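Local coordinates for 2,3-dihydroxy-2,3-dihydrophenylpropionate dehydrogenase (Pseudomonas sp. MC1, PDB 5XTF) that oxidises the cis-dihydrodiol of naphthalene to 1,2-dihydroxynaphthalene with NAD+, working as a tetrameric short-chain dehydrogenase, at the interface of chains A and B. Sequence-based numbering; all coordinates share one arbitrary frame. Chains: chain A/B, 2,3-dihydroxy-2,3-dihydrophenylpropionate dehydrogenase.

Contact 1: the interface of chains A and B. Residues chain A 114, 118, 170-171; chain B 137, 140, 186, 189.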
loop_
_atom_site.group_PDB
_atom_site.type_symbol
_atom_site.label_atom_id
_atom_site.label_comp_id
_atom_site.label_asym_id
_atom_site.label_seq_id
_atom_site.Cartn_x
_atom_site.Cartn_y
_atom_site.Cartn_z
ATOM N N ILE A 114 -1.707 -4.234 -24.395
ATOM C CA ILE A 114 -1.822 -5.683 -24.323
ATOM C C ILE A 114 -2.504 -6.274 -25.553
ATOM O O ILE A 114 -2.437 -7.485 -25.759
ATOM C CB ILE A 114 -2.560 -6.063 -23.025
ATOM C CG1 ILE A 114 -2.534 -7.582 -22.774
ATOM C CG2 ILE A 114 -3.981 -5.515 -23.051
ATOM C CD1 ILE A 114 -1.156 -8.140 -22.456
ATOM N N TRP A 118 1.369 -10.748 -30.130
ATOM C CA TRP A 118 2.200 -11.327 -29.069
ATOM C C TRP A 118 3.687 -11.267 -29.398
ATOM O O TRP A 118 4.519 -11.165 -28.490
ATOM C CB TRP A 118 1.803 -12.778 -28.780
ATOM C CG TRP A 118 2.758 -13.425 -27.794
ATOM C CD1 TRP A 118 3.672 -14.399 -28.054
ATOM C CD2 TRP A 118 2.907 -13.098 -26.401
ATOM N NE1 TRP A 118 4.368 -14.718 -26.909
ATOM C CE2 TRP A 118 3.923 -13.931 -25.883
ATOM C CE3 TRP A 118 2.271 -12.190 -25.542
ATOM C CZ2 TRP A 118 4.328 -13.879 -24.547
ATOM C CZ3 TRP A 118 2.677 -12.141 -24.200
ATOM C CH2 TRP A 118 3.692 -12.985 -23.722
ATOM N N SER A 170 1.484 -2.013 -19.511
ATOM C CA SER A 170 1.454 -3.033 -18.472
ATOM C C SER A 170 2.838 -3.641 -18.225
ATOM O O SER A 170 3.193 -3.934 -17.076
ATOM C CB SER A 170 0.431 -4.107 -18.835
ATOM O OG SER A 170 0.473 -4.408 -20.224
ATOM N N CYS A 171 3.644 -3.834 -19.281
ATOM C CA CYS A 171 4.980 -4.397 -19.069
ATOM C C CYS A 171 5.819 -3.493 -18.176
ATOM O O CYS A 171 6.477 -3.954 -17.235
ATOM C CB CYS A 171 5.692 -4.611 -20.400
ATOM S SG CYS A 171 4.947 -5.889 -21.401
ATOM N N PHE B 137 1.016 -12.809 -18.996
ATOM C CA PHE B 137 0.859 -11.964 -20.180
ATOM C C PHE B 137 0.440 -12.787 -21.394
ATOM O O PHE B 137 -0.440 -12.374 -22.160
ATOM C CB PHE B 137 2.160 -11.215 -20.478
ATOM C CG PHE B 137 2.377 -9.983 -19.628
ATOM C CD1 PHE B 137 3.208 -10.028 -18.511
ATOM C CD2 PHE B 137 1.772 -8.783 -19.957
ATOM C CE1 PHE B 137 3.416 -8.898 -17.731
ATOM C CE2 PHE B 137 1.974 -7.652 -19.185
ATOM C CZ PHE B 137 2.796 -7.710 -18.072
ATOM N N ILE B 140 -3.250 -14.034 -21.164
ATOM C CA ILE B 140 -4.208 -12.940 -21.326
ATOM C C ILE B 140 -4.232 -12.446 -22.773
ATOM O O ILE B 140 -5.308 -12.185 -23.338
ATOM C CB ILE B 140 -3.892 -11.809 -20.331
ATOM C CG1 ILE B 140 -4.246 -12.266 -18.913
ATOM C CG2 ILE B 140 -4.612 -10.527 -20.726
ATOM C CD1 ILE B 140 -3.567 -11.503 -17.840
ATOM N N LEU B 186 -3.561 -3.596 -16.257
ATOM C CA LEU B 186 -4.527 -4.188 -17.174
ATOM C C LEU B 186 -5.958 -3.798 -16.818
ATOM O O LEU B 186 -6.770 -3.549 -17.710
ATOM C CB LEU B 186 -4.354 -5.702 -17.194
ATOM C CG LEU B 186 -3.017 -6.094 -17.800
ATOM C CD1 LEU B 186 -2.867 -7.597 -17.773
ATOM C CD2 LEU B 186 -2.902 -5.536 -19.219
ATOM N N GLU B 189 -6.382 -0.450 -18.214
ATOM C CA GLU B 189 -6.330 -0.415 -19.673
ATOM C C GLU B 189 -7.566 -1.047 -20.313
ATOM O O GLU B 189 -8.044 -0.564 -21.342
ATOM C CB GLU B 189 -5.067 -1.119 -20.163
ATOM C CG GLU B 189 -4.976 -1.173 -21.672
ATOM C CD GLU B 189 -3.702 -1.826 -22.169
ATOM O OE1 GLU B 189 -2.684 -1.845 -21.427
ATOM O OE2 GLU B 189 -3.729 -2.331 -23.314
#
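A:Ile114 and B:Phe137 bury the most surface here, with A:Ser170 next to them. The isoleucine is gripped from two directions. Its backbone N donates to the carboxylate oxygen OE2 of B:Glu189 at 3.0 Å, and the hydrogen arrives on the syn lone pair with 151° at H. The glutamate reaches that far because its chain runs extended, CG opposite the backbone N (chi1 178°). The side chain of A:Ile114 packs on apolar groups: CD1 comes within 3.9 Å of CD2 of B:Phe137, the two side chains crossing obliquely, while CG1 meets the CG2 methyl of B:Ile140 at 4.1 Å and CB meets CD2 of B:Leu186.

B:Phe137 fits between several partners of chain A. The far end of its ring faces the start of helix 170-190: CE2 lies 3.9 Å from CB of A:Ser170, and the backbone O of that serine sits at the ring edge, in plane. At its other end, CB of B:Phe137 meets the edge of the A:Trp118 indole, 3.9 Å from CZ3. A:Ser170 also sets its CB against the CD2 methyl of B:Leu186, at 3.6 Å.

In the fold, a loop and the N-terminal turns of helices 118-150 and 170-190 of chain A rest on the middle of helix 118-150 and the C-terminal part of helix 170-190 of chain B, the paired long helices through which SDR subunits commonly associate.

Contact 2: the interface of chains A and B. Residues chain A 114-115; chain B 140, 144, 148, 189-190.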
loop_
_atom_site.group_PDB
_atom_site.type_symbol
_atom_site.label_atom_id
_atom_site.label_comp_id
_atom_site.label_asym_id
_atom_site.label_seq_id
_atom_site.Cartn_x
_atom_site.Cartn_y
_atom_site.Cartn_z
ATOM N N ILE A 114 -1.707 -4.234 -24.395
ATOM C CA ILE A 114 -1.822 -5.683 -24.323
ATOM C C ILE A 114 -2.504 -6.274 -25.553
ATOM O O ILE A 114 -2.437 -7.485 -25.759
ATOM C CB ILE A 114 -2.560 -6.063 -23.025
ATOM C CG1 ILE A 114 -2.534 -7.582 -22.774
ATOM C CG2 ILE A 114 -3.981 -5.515 -23.051
ATOM C CD1 ILE A 114 -1.156 -8.140 -22.456
ATOM N N GLU A 115 -3.138 -5.448 -26.387
ATOM C CA GLU A 115 -3.796 -5.921 -27.599
ATOM C C GLU A 115 -2.838 -6.212 -28.747
ATOM O O GLU A 115 -3.258 -6.837 -29.723
ATOM C CB GLU A 115 -4.821 -4.899 -28.085
ATOM C CG GLU A 115 -6.134 -4.939 -27.348
ATOM C CD GLU A 115 -6.443 -3.629 -26.645
ATOM O OE1 GLU A 115 -5.831 -2.599 -27.023
ATOM O OE2 GLU A 115 -7.294 -3.633 -25.720
ATOM N N ILE B 140 -3.250 -14.034 -21.164
ATOM C CA ILE B 140 -4.208 -12.940 -21.326
ATOM C C ILE B 140 -4.232 -12.446 -22.773
ATOM O O ILE B 140 -5.308 -12.185 -23.338
ATOM C CB ILE B 140 -3.892 -11.809 -20.331
ATOM C CG1 ILE B 140 -4.246 -12.266 -18.913
ATOM C CG2 ILE B 140 -4.612 -10.527 -20.726
ATOM C CD1 ILE B 140 -3.567 -11.503 -17.840
ATOM N N LEU B 144 -7.790 -12.505 -24.812
ATOM C CA LEU B 144 -8.378 -11.176 -24.949
ATOM C C LEU B 144 -9.492 -11.124 -25.997
ATOM O O LEU B 144 -10.627 -10.773 -25.644
ATOM C CB LEU B 144 -7.295 -10.145 -25.274
ATOM C CG LEU B 144 -7.651 -8.696 -24.940
ATOM C CD1 LEU B 144 -7.928 -8.534 -23.471
ATOM C CD2 LEU B 144 -6.535 -7.774 -25.325
ATOM N N LYS B 148 -13.302 -10.020 -24.891
ATOM C CA LYS B 148 -13.962 -8.809 -25.375
ATOM C C LYS B 148 -15.351 -9.090 -25.940
ATOM O O LYS B 148 -16.244 -8.233 -25.844
ATOM C CB LYS B 148 -13.100 -8.132 -26.440
ATOM C CG LYS B 148 -11.795 -7.542 -25.923
ATOM C CD LYS B 148 -11.257 -6.498 -26.905
ATOM C CE LYS B 148 -9.883 -5.987 -26.485
ATOM N NZ LYS B 148 -9.241 -5.195 -27.578
ATOM N N GLU B 189 -6.382 -0.450 -18.214
ATOM C CA GLU B 189 -6.330 -0.415 -19.673
ATOM C C GLU B 189 -7.566 -1.047 -20.313
ATOM O O GLU B 189 -8.044 -0.564 -21.342
ATOM C CB GLU B 189 -5.067 -1.119 -20.163
ATOM C CG GLU B 189 -4.976 -1.173 -21.672
ATOM C CD GLU B 189 -3.702 -1.826 -22.169
ATOM O OE1 GLU B 189 -2.684 -1.845 -21.427
ATOM O OE2 GLU B 189 -3.729 -2.331 -23.314
ATOM N N LEU B 190 -8.095 -2.127 -19.733
ATOM C CA LEU B 190 -9.166 -2.895 -20.361
ATOM C C LEU B 190 -10.563 -2.459 -19.946
ATOM O O LEU B 190 -11.537 -2.910 -20.551
ATOM C CB LEU B 190 -8.987 -4.381 -20.054
ATOM C CG LEU B 190 -7.629 -4.910 -20.529
ATOM C CD1 LEU B 190 -7.364 -6.288 -19.960
ATOM C CD2 LEU B 190 -7.512 -4.902 -22.060
HETATM O O HOH W 1 -5.623 -0.408 -25.024
#
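The loop just ahead of helix 118-150 in chain A lies over the C-terminal parts of helices 118-150 and 170-190 of chain B, in the A-B interface of the tetramer. A:Glu115 buries the most surface in this patch. Its chain is bent by the rotation about CB-CG (chi2 119°), which swings the carboxylate to one side of the B:Lys148 ammonium. There OE2 comes alongside the lysine NZ and forms a salt bridge at 3.1 Å, though as a hydrogen bond the pair is weak. The extended lysine chain meets the glutamate at roughly a right angle, its CE 4.0 Å from the glutamate CG.

Beneath this charged pair the contact is apolar. The CD2 methyl of B:Leu144 touches CG of A:Glu115 at 3.5 Å, and CD2 of B:Leu190 packs against the CG2 methyl of A:Ile114 at 3.7 Å. The second branch of the isoleucine thus has a leucine partner as well as B:Glu189, whose bond to the loop backbone bounds the patch.

Two carboxylates come near each other here, OE1 of A:Glu115 and OE2 of B:Glu189 being 4.3 Å apart; B:Lys148 may offset their charge. A water spans this gap, 3.0 Å from OE1 of A:Glu115 and 3.2 Å from OE2 of B:Glu189.

Contact 3: the interface of chains A and B. Residues chain A 137, 140, 185-186, 189; chain B 114, 170-171.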
loop_
_atom_site.group_PDB
_atom_site.type_symbol
_atom_site.label_atom_id
_atom_site.label_comp_id
_atom_site.label_asym_id
_atom_site.label_seq_id
_atom_site.Cartn_x
_atom_site.Cartn_y
_atom_site.Cartn_z
ATOM N N PHE A 137 19.217 -7.312 -10.162
ATOM C CA PHE A 137 19.751 -8.513 -9.542
ATOM C C PHE A 137 21.214 -8.709 -9.928
ATOM O O PHE A 137 22.051 -9.034 -9.078
ATOM C CB PHE A 137 18.927 -9.731 -9.961
ATOM C CG PHE A 137 17.660 -9.919 -9.171
ATOM C CD1 PHE A 137 16.427 -9.569 -9.704
ATOM C CD2 PHE A 137 17.703 -10.457 -7.900
ATOM C CE1 PHE A 137 15.256 -9.759 -8.979
ATOM C CE2 PHE A 137 16.539 -10.654 -7.176
ATOM C CZ PHE A 137 15.316 -10.298 -7.717
ATOM N N ILE A 140 23.528 -6.085 -8.276
ATOM C CA ILE A 140 23.628 -6.281 -6.832
ATOM C C ILE A 140 24.399 -7.555 -6.511
ATOM O O ILE A 140 25.151 -7.610 -5.531
ATOM C CB ILE A 140 22.220 -6.303 -6.202
ATOM C CG1 ILE A 140 21.593 -4.904 -6.212
ATOM C CG2 ILE A 140 22.254 -6.902 -4.787
ATOM C CD1 ILE A 140 20.055 -4.977 -6.164
ATOM N N ALA A 185 12.280 -7.534 -0.214
ATOM C CA ALA A 185 12.923 -8.833 -0.041
ATOM C C ALA A 185 14.408 -8.687 0.294
ATOM O O ALA A 185 14.905 -9.324 1.227
ATOM C CB ALA A 185 12.735 -9.670 -1.310
ATOM N N LEU A 186 15.139 -7.865 -0.470
ATOM C CA LEU A 186 16.579 -7.754 -0.246
ATOM C C LEU A 186 16.890 -7.019 1.049
ATOM O O LEU A 186 17.814 -7.404 1.775
ATOM C CB LEU A 186 17.244 -7.058 -1.432
ATOM C CG LEU A 186 17.117 -7.945 -2.686
ATOM C CD1 LEU A 186 17.632 -7.226 -3.903
ATOM C CD2 LEU A 186 17.806 -9.303 -2.504
ATOM N N GLU A 189 16.425 -9.726 3.670
ATOM C CA GLU A 189 17.455 -10.758 3.609
ATOM C C GLU A 189 18.827 -10.229 4.037
ATOM O O GLU A 189 19.583 -10.933 4.711
ATOM C CB GLU A 189 17.520 -11.327 2.195
ATOM C CG GLU A 189 18.638 -12.295 1.980
ATOM C CD GLU A 189 18.587 -12.943 0.609
ATOM O OE1 GLU A 189 19.585 -13.596 0.238
ATOM O OE2 GLU A 189 17.561 -12.797 -0.097
ATOM N N ILE B 114 20.436 -14.318 -2.401
ATOM C CA ILE B 114 21.082 -13.423 -3.348
ATOM C C ILE B 114 22.600 -13.592 -3.342
ATOM O O ILE B 114 23.265 -13.137 -4.277
ATOM C CB ILE B 114 20.674 -11.969 -3.041
ATOM C CG1 ILE B 114 21.132 -11.008 -4.157
ATOM C CG2 ILE B 114 21.198 -11.548 -1.663
ATOM C CD1 ILE B 114 20.390 -11.181 -5.485
ATOM N N SER B 170 14.094 -13.495 -3.131
ATOM C CA SER B 170 13.828 -12.205 -3.748
ATOM C C SER B 170 13.279 -12.353 -5.155
ATOM O O SER B 170 12.484 -11.514 -5.589
ATOM C CB SER B 170 15.095 -11.355 -3.753
ATOM O OG SER B 170 16.121 -11.998 -4.487
ATOM N N CYS B 171 13.688 -13.394 -5.891
ATOM C CA CYS B 171 13.094 -13.614 -7.210
ATOM C C CYS B 171 11.595 -13.839 -7.091
ATOM O O CYS B 171 10.799 -13.164 -7.755
ATOM C CB CYS B 171 13.748 -14.801 -7.917
ATOM S SG CYS B 171 15.524 -14.584 -8.178
HETATM O O HOH W 2 16.937 -13.750 -2.411
#
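The backbone N of B:Ile114 donates a hydrogen bond to OE1 of A:Glu189, 2.9 Å long and nearly straight at 166°. The donor comes to the syn side of the carboxylate, 16° out of its plane. The other oxygen, OE2, works through a water 2.6 Å away, which also pairs with the backbone N of B:Ser170 at 2.9 Å and with its hydroxyl OG. Bonds to both oxygens should limit the rotation of the carboxylate, and it ties the loop and the first turn of helix 170-190 of chain B to chain A.

The apolar contacts gather on B:Ser170 and B:Ile114. CB of B:Ser170 lies 3.6 Å from the CD2 methyl of A:Leu186, and its CA is 3.7 Å from CB of A:Ala185. A:Phe137 presents its ring edge to chain B: the CD1 methyl of B:Ile114 meets CD2 in the ring plane at 3.7 Å, and CZ approaches CA of B:Cys171 at 4.0 Å.

B:Cys171 directly precedes the catalytic tyrosine of the YxxxK motif, whose lysine is B:Lys176. By holding the start of this helix against its neighbour, the interface may steady the active site as well as join the subunits.

Contacts 1 and 2 form one continuous patch: the centres of their C-alpha atoms are about 6 Å apart, and they share A:Ile114, B:Ile140 and B:Glu189. Measured likewise, contact 3 lies about 26 Å from contact 1 and about 31 Å from contact 2, and largely repeats contact 1 with the chains exchanged. Helices 118-150 and 170-190 serve all three, so each subunit offers its loop and helix starts at one end and receives its partner's at the other. The glutamate carboxylate poses nearly alike in both; bond straightness and the water bridge modelled in contact 3 differ. Together they fasten both ends of one interface within the tetramer.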